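Local coordinates for molybdopterin adenylyltransferase (Pyrococcus furiosus, PDB 4LHB), which catalyses the ATP-dependent adenylylation of molybdopterin, releasing diphosphate, a step in the biosynthesis of the molybdenum cofactor, at residues Glu123-Ala127 against Leu139-Thr143; Ile153-Phe157 against Ile180-Arg185. All coordinates share one frame; numbering follows the deposited sequence.

Contact 1: residues Glu123-Ala127 against Leu139-Thr143; sequences EVFRA and LTRAT
The helical turn Glu123-Ala127 lies against the extended loop Leu139-Thr143, with the CA atoms of Arg126 and Thr140 6.7 Å apart and those of Phe125 and Ala142 7.3 Å apart. Two neighbouring helix residues do the gripping, one apolar and one charged. Phe125 holds CG anti to the backbone N (chi1 -172°), which sends its ring out from the helix to the loop. The CB of Ala142 sits over one face of that ring, displaced toward the rim, with Phe125 CG its nearest atom at 4.2 Å. The Thr140 side chain meets the ring at about a right angle, bringing its methyl CG2 within 3.2 Å of Phe125 CE2, a tight fit. Pro160, which touches both Phe125 and Ala142, adds to this apolar patch. Arg126 runs past Thr140 in the opposite direction, its CG 3.9 Å from Thr140 CB and its CD 3.3 Å from Thr140 O. A bend at chi3 (-69°) turns the guanidinium so that NH1 comes to the loop, with Ala142 N at its edge and Thr140 O approached obliquely. NH1 gives Thr140 O a weak hydrogen bond of 3.2 Å, strongly bent at 128°. The strongest polar partner of Arg126 is instead Glu123 of the second subunit, which pairs with NE in an intersubunit salt bridge. Thr140 O also accepts a hydrogen bond from Ser120 OG of that subunit. The contact thus divides into a hydrocarbon part, where ring and methyls meet, and a polar part at the subunit boundary, where the arginine charge is probably used mainly by Glu123 of the second subunit. The loop between helix 121-133 and strand 143-148 is held by the preceding helix and by a second subunit at once.

Contact 2: residues Ile153-Phe157 against Ile180-Arg185; sequences IVVVF and ILKHAR
Ala184 N donates a 2.8 Å hydrogen bond to Ile180 O, closing the last helical turn that rests on the strand Ile153-Phe157. Here the final helix, 163-184, packs on strand 153-159 of the mixed sheet, part of the helix layer of this MoaB/Mog alpha/beta fold. Strand and helix run roughly antiparallel, at 141°, their axes 9.1 Å apart at closest approach. No hydrogen bond crosses between them. Ile153 lies over the helix end, with CG2 3.6 Å from Ala184 CB and CG1 against the carbonyl, 3.3 Å from Ala184 O. Val155 CG2 touches both Leu181 CD2, at 3.8 Å, and Ile180 CG2, at 3.9 Å. The other branch of Ile180 leaves anti to the carbonyl carbon (chi1 -64°) and extends CD1 to the edge of the Phe157 ring, 3.7 Å from CZ. Shortening Ile153 to an alanine would probably open a gap beside Ala184 CB and leave the end of the helix less firmly seated on the strand. Ile101 and Val138 of the third subunit pack on Ala184 and Ile180 respectively, and Arg103 of that subunit on Ile153. Lacking directional bonds, this interface depends on the fit of apolar side chains, aliphatic except for the Phe157 ring.

In the fold
The two contacts follow one another in sequence, with centres 19 Å apart and nearest atoms about 4 Å. They are joined through the mixed sheet: the loop of contact 1 leads into strand 143-148, which pairs antiparallel with strand 153-159 of contact 2, and Thr143 shares backbone hydrogen bonds with Ser158. Helices 121-133 and 163-184 pack on the same side of this sheet, where Phe157 meets the ring of Phe121 at the start of the first helix. Ile153, Ile180 and Ala184 of contact 2 also pack on the third subunit. In contact 1, Arg126 and Thr140 meet the second subunit, whereas their neighbours Glu123, Val124 and Ala127 on helix 121-133 reach the third.

Contact 1: residues Glu123-Ala127 against Leu139-Thr143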
ATOM      1  N   GLU C 123      -2.233  18.736   7.134  1.00 36.45           N
ATOM      2  CA  GLU C 123      -2.856  18.934   8.442  1.00 35.96           C
ATOM      3  C   GLU C 123      -2.718  20.373   8.842  1.00 35.33           C
ATOM      4  O   GLU C 123      -3.694  20.975   9.281  1.00 35.86           O
ATOM      5  CB  GLU C 123      -2.164  18.143   9.513  1.00 40.05           C
ATOM      6  CG  GLU C 123      -2.179  16.648   9.368  1.00 46.14           C
ATOM      7  CD  GLU C 123      -1.924  15.963  10.706  1.00 50.47           C
ATOM      8  OE1 GLU C 123      -1.611  16.648  11.711  1.00 54.63           O
ATOM      9  OE2 GLU C 123      -2.032  14.729  10.770  1.00 52.99           O
ATOM     10  N   VAL C 124      -1.502  20.912   8.696  1.00 32.50           N
ATOM     11  CA  VAL C 124      -1.224  22.301   9.081  1.00 34.02           C
ATOM     12  C   VAL C 124      -2.037  23.270   8.217  1.00 35.19           C
ATOM     13  O   VAL C 124      -2.771  24.139   8.736  1.00 34.99           O
ATOM     14  CB  VAL C 124       0.289  22.595   9.076  1.00 32.21           C
ATOM     15  CG1 VAL C 124       0.524  24.092   9.089  1.00 29.08           C
ATOM     16  CG2 VAL C 124       0.943  21.879  10.279  1.00 29.41           C
ATOM     17  N   PHE C 125      -1.985  23.030   6.912  1.00 34.54           N
ATOM     18  CA  PHE C 125      -2.848  23.711   5.950  1.00 36.20           C
ATOM     19  C   PHE C 125      -4.297  23.671   6.387  1.00 36.32           C
ATOM     20  O   PHE C 125      -4.973  24.677   6.394  1.00 34.07           O
ATOM     21  CB  PHE C 125      -2.739  23.082   4.532  1.00 38.28           C
ATOM     22  CG  PHE C 125      -3.453  23.861   3.490  1.00 39.46           C
ATOM     23  CD1 PHE C 125      -2.782  24.793   2.736  1.00 45.95           C
ATOM     24  CD2 PHE C 125      -4.809  23.715   3.307  1.00 46.42           C
ATOM     25  CE1 PHE C 125      -3.439  25.552   1.783  1.00 45.97           C
ATOM     26  CE2 PHE C 125      -5.485  24.482   2.385  1.00 47.15           C
ATOM     27  CZ  PHE C 125      -4.791  25.389   1.608  1.00 49.65           C
ATOM     28  N   ARG C 126      -4.795  22.492   6.692  1.00 37.38           N
ATOM     29  CA  ARG C 126      -6.178  22.386   7.083  1.00 41.28           C
ATOM     30  C   ARG C 126      -6.455  23.113   8.384  1.00 41.88           C
ATOM     31  O   ARG C 126      -7.505  23.743   8.507  1.00 43.43           O
ATOM     32  CB  ARG C 126      -6.642  20.913   7.118  1.00 43.73           C
ATOM     33  CG  ARG C 126      -6.996  20.430   5.715  1.00 44.78           C
ATOM     34  CD  ARG C 126      -7.617  19.049   5.610  1.00 42.66           C
ATOM     35  NE  ARG C 126      -6.652  18.019   5.940  1.00 38.51           N
ATOM     36  CZ  ARG C 126      -5.673  17.622   5.147  1.00 38.95           C
ATOM     37  NH1 ARG C 126      -5.506  18.158   3.951  1.00 46.86           N
ATOM     38  NH2 ARG C 126      -4.823  16.700   5.570  1.00 34.63           N
ATOM     39  N   ALA C 127      -5.522  23.082   9.331  1.00 44.02           N
ATOM     40  CA  ALA C 127      -5.734  23.801  10.614  1.00 44.71           C
ATOM     41  C   ALA C 127      -5.847  25.299  10.371  1.00 44.79           C
ATOM     42  O   ALA C 127      -6.775  25.923  10.847  1.00 49.69           O
ATOM     43  CB  ALA C 127      -4.648  23.499  11.636  1.00 35.48           C
ATOM     44  N   LEU C 139     -13.207  18.858   2.621  1.00 36.44           N
ATOM     45  CA  LEU C 139     -12.841  18.758   1.218  1.00 37.82           C
ATOM     46  C   LEU C 139     -11.437  19.234   0.910  1.00 43.71           C
ATOM     47  O   LEU C 139     -10.952  18.990  -0.184  1.00 47.91           O
ATOM     48  CB  LEU C 139     -13.812  19.564   0.341  1.00 36.51           C
ATOM     49  CG  LEU C 139     -15.175  18.906   0.229  1.00 35.99           C
ATOM     50  CD1 LEU C 139     -16.148  19.793  -0.484  1.00 34.38           C
ATOM     51  CD2 LEU C 139     -15.024  17.585  -0.487  1.00 36.88           C
ATOM     52  N   THR C 140     -10.796  19.958   1.821  1.00 47.21           N
ATOM     53  CA  THR C 140      -9.485  20.513   1.505  1.00 52.29           C
ATOM     54  C   THR C 140      -8.446  19.395   1.453  1.00 53.08           C
ATOM     55  O   THR C 140      -8.274  18.599   2.421  1.00 50.13           O
ATOM     56  CB  THR C 140      -8.956  21.545   2.514  1.00 53.21           C
ATOM     57  OG1 THR C 140      -9.943  22.526   2.803  1.00 49.68           O
ATOM     58  CG2 THR C 140      -7.760  22.229   1.925  1.00 56.05           C
ATOM     59  N   ARG C 141      -7.766  19.331   0.316  1.00 47.72           N
ATOM     60  CA  ARG C 141      -6.669  18.395   0.189  1.00 48.53           C
ATOM     61  C   ARG C 141      -5.438  19.136  -0.324  1.00 40.51           C
ATOM     62  O   ARG C 141      -5.517  20.027  -1.164  1.00 39.61           O
ATOM     63  CB  ARG C 141      -7.093  17.179  -0.647  1.00 51.12           C
ATOM     64  CG  ARG C 141      -8.476  16.627  -0.235  1.00 56.06           C
ATOM     65  CD  ARG C 141      -8.820  15.227  -0.768  1.00 52.56           C
ATOM     66  NE  ARG C 141      -8.208  15.074  -2.072  1.00 50.71           N
ATOM     67  CZ  ARG C 141      -7.910  13.920  -2.643  1.00 49.38           C
ATOM     68  NH1 ARG C 141      -8.219  12.766  -2.052  1.00 50.09           N
ATOM     69  NH2 ARG C 141      -7.320  13.933  -3.837  1.00 48.01           N
ATOM     70  N   ALA C 142      -4.310  18.828   0.272  1.00 36.96           N
ATOM     71  CA  ALA C 142      -3.063  19.497  -0.062  1.00 35.18           C
ATOM     72  C   ALA C 142      -2.047  18.631   0.556  1.00 34.04           C
ATOM     73  O   ALA C 142      -2.319  17.978   1.551  1.00 30.63           O
ATOM     74  CB  ALA C 142      -2.981  20.862   0.574  1.00 36.38           C
ATOM     75  N   THR C 143      -0.867  18.614  -0.025  1.00 35.56           N
ATOM     76  CA  THR C 143       0.150  17.686   0.440  1.00 33.82           C
ATOM     77  C   THR C 143       1.497  18.266   0.146  1.00 28.28           C
ATOM     78  O   THR C 143       1.613  19.176  -0.675  1.00 26.48           O
ATOM     79  CB  THR C 143       0.010  16.320  -0.274  1.00 35.53           C
ATOM     80  OG1 THR C 143       0.843  15.358   0.388  1.00 43.06           O
ATOM     81  CG2 THR C 143       0.405  16.414  -1.769  1.00 31.47           C
TER

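Contact 2: residues Ile153-Phe157 against Ile180-Arg185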
ATOM      1  N   ILE C 153      17.624  16.582  -3.469  1.00 30.68           N
ATOM      2  CA  ILE C 153      16.340  16.606  -2.740  1.00 27.98           C
ATOM      3  C   ILE C 153      15.473  17.535  -3.490  1.00 25.86           C
ATOM      4  O   ILE C 153      15.965  18.522  -3.983  1.00 23.38           O
ATOM      5  CB  ILE C 153      16.530  17.196  -1.298  1.00 30.78           C
ATOM      6  CG1 ILE C 153      16.486  16.060  -0.317  1.00 34.85           C
ATOM      7  CG2 ILE C 153      15.511  18.254  -0.862  1.00 25.03           C
ATOM      8  CD1 ILE C 153      17.276  14.866  -0.792  1.00 37.09           C
ATOM      9  N   VAL C 154      14.189  17.229  -3.620  1.00 26.13           N
ATOM     10  CA  VAL C 154      13.225  18.202  -4.155  1.00 24.17           C
ATOM     11  C   VAL C 154      12.010  18.226  -3.271  1.00 23.57           C
ATOM     12  O   VAL C 154      11.586  17.196  -2.802  1.00 24.11           O
ATOM     13  CB  VAL C 154      12.826  17.922  -5.619  1.00 23.91           C
ATOM     14  CG1 VAL C 154      11.813  18.943  -6.103  1.00 20.46           C
ATOM     15  CG2 VAL C 154      14.056  17.977  -6.530  1.00 24.32           C
ATOM     16  N   VAL C 155      11.452  19.401  -3.022  1.00 23.69           N
ATOM     17  CA  VAL C 155      10.338  19.492  -2.104  1.00 23.44           C
ATOM     18  C   VAL C 155       9.196  19.893  -2.991  1.00 25.05           C
ATOM     19  O   VAL C 155       9.332  20.838  -3.773  1.00 25.31           O
ATOM     20  CB  VAL C 155      10.538  20.567  -0.988  1.00 22.92           C
ATOM     21  CG1 VAL C 155       9.310  20.682  -0.073  1.00 20.84           C
ATOM     22  CG2 VAL C 155      11.755  20.216  -0.148  1.00 24.05           C
ATOM     23  N   VAL C 156       8.075  19.191  -2.868  1.00 24.14           N
ATOM     24  CA  VAL C 156       6.907  19.483  -3.692  1.00 24.66           C
ATOM     25  C   VAL C 156       5.737  19.760  -2.769  1.00 24.53           C
ATOM     26  O   VAL C 156       5.505  19.021  -1.836  1.00 26.59           O
ATOM     27  CB  VAL C 156       6.572  18.302  -4.672  1.00 24.97           C
ATOM     28  CG1 VAL C 156       5.361  18.665  -5.569  1.00 21.72           C
ATOM     29  CG2 VAL C 156       7.835  17.897  -5.454  1.00 20.25           C
ATOM     30  N   PHE C 157       5.093  20.892  -2.990  1.00 24.81           N
ATOM     31  CA  PHE C 157       3.912  21.286  -2.298  1.00 26.59           C
ATOM     32  C   PHE C 157       2.785  21.230  -3.364  1.00 28.74           C
ATOM     33  O   PHE C 157       2.950  21.721  -4.516  1.00 28.08           O
ATOM     34  CB  PHE C 157       4.070  22.747  -1.821  1.00 27.31           C
ATOM     35  CG  PHE C 157       5.126  22.949  -0.771  1.00 27.38           C
ATOM     36  CD1 PHE C 157       4.851  22.719   0.571  1.00 26.90           C
ATOM     37  CD2 PHE C 157       6.392  23.400  -1.117  1.00 27.41           C
ATOM     38  CE1 PHE C 157       5.847  22.895   1.526  1.00 26.50           C
ATOM     39  CE2 PHE C 157       7.372  23.603  -0.154  1.00 26.01           C
ATOM     40  CZ  PHE C 157       7.112  23.335   1.153  1.00 24.02           C
ATOM     41  N   ILE C 180      12.508  23.212   5.922  1.00 30.26           N
ATOM     42  CA  ILE C 180      12.260  21.955   5.220  1.00 29.72           C
ATOM     43  C   ILE C 180      13.495  21.622   4.411  1.00 30.54           C
ATOM     44  O   ILE C 180      14.017  20.499   4.481  1.00 32.09           O
ATOM     45  CB  ILE C 180      10.990  21.980   4.332  1.00 25.89           C
ATOM     46  CG1 ILE C 180       9.738  22.156   5.185  1.00 24.36           C
ATOM     47  CG2 ILE C 180      10.900  20.672   3.638  1.00 25.27           C
ATOM     48  CD1 ILE C 180       8.509  22.710   4.523  1.00 22.53           C
ATOM     49  N   LEU C 181      14.003  22.586   3.658  1.00 31.60           N
ATOM     50  CA  LEU C 181      15.112  22.226   2.765  1.00 32.45           C
ATOM     51  C   LEU C 181      16.298  21.755   3.565  1.00 34.25           C
ATOM     52  O   LEU C 181      17.023  20.858   3.141  1.00 32.11           O
ATOM     53  CB  LEU C 181      15.505  23.383   1.871  1.00 32.35           C
ATOM     54  CG  LEU C 181      14.548  23.630   0.698  1.00 32.94           C
ATOM     55  CD1 LEU C 181      14.781  25.065   0.197  1.00 32.16           C
ATOM     56  CD2 LEU C 181      14.783  22.542  -0.358  1.00 28.00           C
ATOM     57  N   LYS C 182      16.489  22.388   4.725  1.00 39.79           N
ATOM     58  CA  LYS C 182      17.659  22.132   5.557  1.00 42.55           C
ATOM     59  C   LYS C 182      17.598  20.722   6.153  1.00 35.79           C
ATOM     60  O   LYS C 182      18.554  20.005   6.063  1.00 32.14           O
ATOM     61  CB  LYS C 182      17.802  23.221   6.652  1.00 47.75           C
ATOM     62  CG  LYS C 182      19.175  23.240   7.330  1.00 53.20           C
ATOM     63  CD  LYS C 182      19.173  22.487   8.660  1.00 62.36           C
ATOM     64  CE  LYS C 182      20.510  22.582   9.420  1.00 68.91           C
ATOM     65  NZ  LYS C 182      20.367  22.057  10.823  1.00 66.22           N
ATOM     66  N   HIS C 183      16.471  20.324   6.745  1.00 37.04           N
ATOM     67  CA  HIS C 183      16.351  18.950   7.235  1.00 35.98           C
ATOM     68  C   HIS C 183      16.295  17.977   6.099  1.00 34.95           C
ATOM     69  O   HIS C 183      16.837  16.895   6.221  1.00 37.45           O
ATOM     70  CB  HIS C 183      15.147  18.761   8.094  1.00 39.27           C
ATOM     71  CG  HIS C 183      15.187  19.517   9.393  1.00 48.13           C
ATOM     72  ND1 HIS C 183      15.190  20.869   9.448  1.00 52.28           N
ATOM     73  CD2 HIS C 183      15.157  19.074  10.702  1.00 51.57           C
ATOM     74  CE1 HIS C 183      15.171  21.263  10.729  1.00 56.92           C
ATOM     75  NE2 HIS C 183      15.148  20.166  11.497  1.00 59.88           N
ATOM     76  N   ALA C 184      15.675  18.333   4.976  1.00 32.68           N
ATOM     77  CA  ALA C 184      15.596  17.403   3.831  1.00 33.72           C
ATOM     78  C   ALA C 184      16.971  16.982   3.329  1.00 38.12           C
ATOM     79  O   ALA C 184      17.124  15.826   2.917  1.00 40.00           O
ATOM     80  CB  ALA C 184      14.786  17.976   2.689  1.00 27.02           C
ATOM     81  N   ARG C 185      17.968  17.884   3.361  1.00 42.57           N
ATOM     82  CA  ARG C 185      19.301  17.557   2.794  1.00 44.88           C
ATOM     83  C   ARG C 185      20.222  17.032   3.865  1.00 47.08           C
ATOM     84  O   ARG C 185      21.354  16.701   3.585  1.00 44.77           O
ATOM     85  CB  ARG C 185      19.974  18.741   2.135  1.00 48.01           C
ATOM     86  CG  ARG C 185      19.076  19.829   1.579  1.00 51.49           C
ATOM     87  CD  ARG C 185      19.895  20.833   0.803  1.00 53.96           C
ATOM     88  NE  ARG C 185      19.053  21.634  -0.077  1.00 65.98           N
ATOM     89  CZ  ARG C 185      19.494  22.367  -1.110  1.00 72.61           C
ATOM     90  NH1 ARG C 185      20.798  22.419  -1.410  1.00 72.52           N
ATOM     91  NH2 ARG C 185      18.625  23.043  -1.862  1.00 69.64           N
TER